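Local coordinates for protein esterase (Alcaligenes sp., PDB 1QLW) that hydrolyses carboxylic esters, probably by the serine-dependent mechanism of the alpha/beta hydrolase fold to which it belongs, at residues P64-G70 with S98-Q104. Sequence-based numbering, arbitrary orientation.
Sequences PITLIHG and STYVIDQ
The imidazole of His69 meets the chain of Ile102, Asp103 and Gln104 edge-on, with Ile102 O and Asp103 CA in its plane. At the far end of the pair, the Tyr100 ring has Ile65 O at its edge, while Pro64 CB approaches it obliquely, 3.6 Å from Tyr100 CE1, the compact pyrrolidine running alongside the phenol. His69 NE2 accepts an almost straight bond from Gln104 N at 2.9 Å, although that donor is tilted 28° from the ring plane. On the other ring nitrogen, ND1 donates within the plane to a lone pair of Gly70 O at 2.8 Å. Histidine suits the place because one ring can accept and donate at once, and the two bonds fix its rotation. With chi1 at 67°, CG sits between the backbone N and the carbonyl carbon, which swings the ring across to the second strand. The amide of Gln104, 17° from the ring plane, gives NE2 to His69 O at 3.0 Å from above the carbonyl plane, while OE1 is hydrogen-bonded to Tyr211 OH.

Strands 65-68 and 99-103 are parallel neighbours in the central sheet of the alpha/beta hydrolase fold, joined through helix 88-94 as a beta-alpha-beta unit. Backbone bonds such as Tyr100 N to Ile65 O (2.9 Å) hold them until they splay beyond Leu67. There a water bridges the gap, donating to Leu67 O and Ile102 O and accepting from His69 N, beside a weak direct bond from Ile102 N to Leu67 O.

On the face covered by helix 88-94, branched aliphatic groups fill the interface: in one of two modelled conformers, Leu67 CD1 meets Val101 CG2 at 3.9 Å. Tyr100 lies on the other face, against Leu197 of helix 185-197.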
# COMPACT_ATOMS: atom_id res chain seq x y z
N PRO A 64 -14.62 -15.56 3.68
CA PRO A 64 -14.08 -14.20 3.68
C PRO A 64 -14.51 -13.43 2.44
O PRO A 64 -14.79 -14.02 1.40
CB PRO A 64 -12.56 -14.42 3.60
CG PRO A 64 -12.36 -15.77 4.21
CD PRO A 64 -13.54 -16.55 3.63
N ILE A 65 -14.47 -12.11 2.52
CA ILE A 65 -14.68 -11.23 1.39
C ILE A 65 -13.32 -10.68 0.95
O ILE A 65 -12.57 -10.15 1.77
CB ILE A 65 -15.66 -10.10 1.72
CG1 ILE A 65 -17.02 -10.66 2.17
CG2 ILE A 65 -15.82 -9.16 0.53
CD1 ILE A 65 -17.98 -9.64 2.75
N THR A 66 -13.04 -10.83 -0.33
CA THR A 66 -11.84 -10.26 -0.95
C THR A 66 -12.26 -9.00 -1.69
O THR A 66 -13.12 -9.06 -2.58
CB THR A 66 -11.19 -11.28 -1.88
OG1 THR A 66 -10.75 -12.43 -1.14
CG2 THR A 66 -9.99 -10.69 -2.59
N LEU A 67 -11.68 -7.86 -1.33
CA LEU A 67 -12.01 -6.55 -1.87
C LEU A 67 -10.96 -6.12 -2.88
O LEU A 67 -9.78 -6.09 -2.55
CB LEU A 67 -12.14 -5.50 -0.76
CG LEU A 67 -13.22 -5.75 0.29
CD1 LEU A 67 -13.09 -4.72 1.42
CD2 LEU A 67 -14.60 -5.65 -0.32
N ILE A 68 -11.42 -5.80 -4.09
CA ILE A 68 -10.56 -5.61 -5.25
C ILE A 68 -10.83 -4.24 -5.88
O ILE A 68 -11.87 -4.04 -6.53
CB ILE A 68 -10.83 -6.73 -6.27
CG1 ILE A 68 -10.78 -8.14 -5.65
CG2 ILE A 68 -9.89 -6.62 -7.46
CD1 ILE A 68 -11.61 -9.15 -6.42
N HIS A 69 -9.93 -3.29 -5.68
CA HIS A 69 -10.08 -1.94 -6.18
C HIS A 69 -10.00 -1.88 -7.71
O HIS A 69 -9.54 -2.81 -8.37
CB HIS A 69 -9.02 -1.01 -5.55
CG HIS A 69 -7.63 -1.37 -6.02
ND1 HIS A 69 -7.18 -0.96 -7.26
CD2 HIS A 69 -6.63 -2.07 -5.46
CE1 HIS A 69 -5.94 -1.45 -7.41
NE2 HIS A 69 -5.58 -2.13 -6.34
N GLY A 70 -10.41 -0.72 -8.23
CA GLY A 70 -10.40 -0.46 -9.65
C GLY A 70 -9.28 0.47 -10.09
O GLY A 70 -8.18 0.43 -9.53
N SER A 98 -14.32 -11.94 7.62
CA SER A 98 -12.91 -11.73 7.34
C SER A 98 -12.74 -10.98 6.03
O SER A 98 -13.52 -11.20 5.10
CB SER A 98 -12.20 -13.07 7.24
OG SER A 98 -12.24 -13.70 8.51
N THR A 99 -11.76 -10.10 5.99
CA THR A 99 -11.52 -9.30 4.80
C THR A 99 -10.09 -9.50 4.29
O THR A 99 -9.14 -9.58 5.07
CB THR A 99 -11.72 -7.80 4.99
OG1 THR A 99 -10.78 -7.33 5.95
CG2 THR A 99 -13.15 -7.51 5.42
N TYR A 100 -9.99 -9.59 2.98
CA TYR A 100 -8.70 -9.70 2.27
C TYR A 100 -8.67 -8.54 1.29
O TYR A 100 -9.42 -8.57 0.32
CB TYR A 100 -8.54 -11.06 1.60
CG TYR A 100 -8.32 -12.18 2.59
CD1 TYR A 100 -9.35 -12.66 3.38
CD2 TYR A 100 -7.07 -12.75 2.77
CE1 TYR A 100 -9.13 -13.63 4.35
CE2 TYR A 100 -6.84 -13.73 3.71
CZ TYR A 100 -7.87 -14.17 4.50
OH TYR A 100 -7.67 -15.14 5.44
N VAL A 101 -7.90 -7.51 1.58
CA VAL A 101 -7.90 -6.28 0.78
C VAL A 101 -6.60 -6.25 -0.01
O VAL A 101 -5.51 -6.22 0.59
CB VAL A 101 -8.04 -5.03 1.65
CG1 VAL A 101 -7.97 -3.77 0.78
CG2 VAL A 101 -9.34 -5.03 2.46
N ILE A 102 -6.71 -6.27 -1.33
CA ILE A 102 -5.54 -6.37 -2.19
C ILE A 102 -5.10 -5.02 -2.74
O ILE A 102 -5.87 -4.06 -2.79
CB ILE A 102 -5.78 -7.37 -3.35
CG1 ILE A 102 -6.74 -6.85 -4.41
CG2 ILE A 102 -6.25 -8.70 -2.80
CD1 ILE A 102 -6.39 -7.02 -5.83
N ASP A 103 -3.83 -4.99 -3.18
CA ASP A 103 -3.41 -4.04 -4.21
C ASP A 103 -3.20 -4.87 -5.48
O ASP A 103 -2.50 -5.88 -5.45
CB ASP A 103 -2.14 -3.27 -3.88
CG ASP A 103 -2.34 -2.19 -2.83
OD1 ASP A 103 -3.51 -1.80 -2.58
OD2 ASP A 103 -1.32 -1.66 -2.32
N GLN A 104 -3.84 -4.43 -6.57
CA GLN A 104 -3.68 -5.13 -7.83
C GLN A 104 -2.20 -5.30 -8.19
O GLN A 104 -1.37 -4.47 -7.83
CB GLN A 104 -4.30 -4.35 -8.99
CG GLN A 104 -5.80 -4.44 -9.13
CD GLN A 104 -6.27 -3.80 -10.42
OE1 GLN A 104 -5.64 -3.99 -11.47
NE2 GLN A 104 -7.35 -3.03 -10.37
O HOH W 1 -8.54 -3.69 -3.12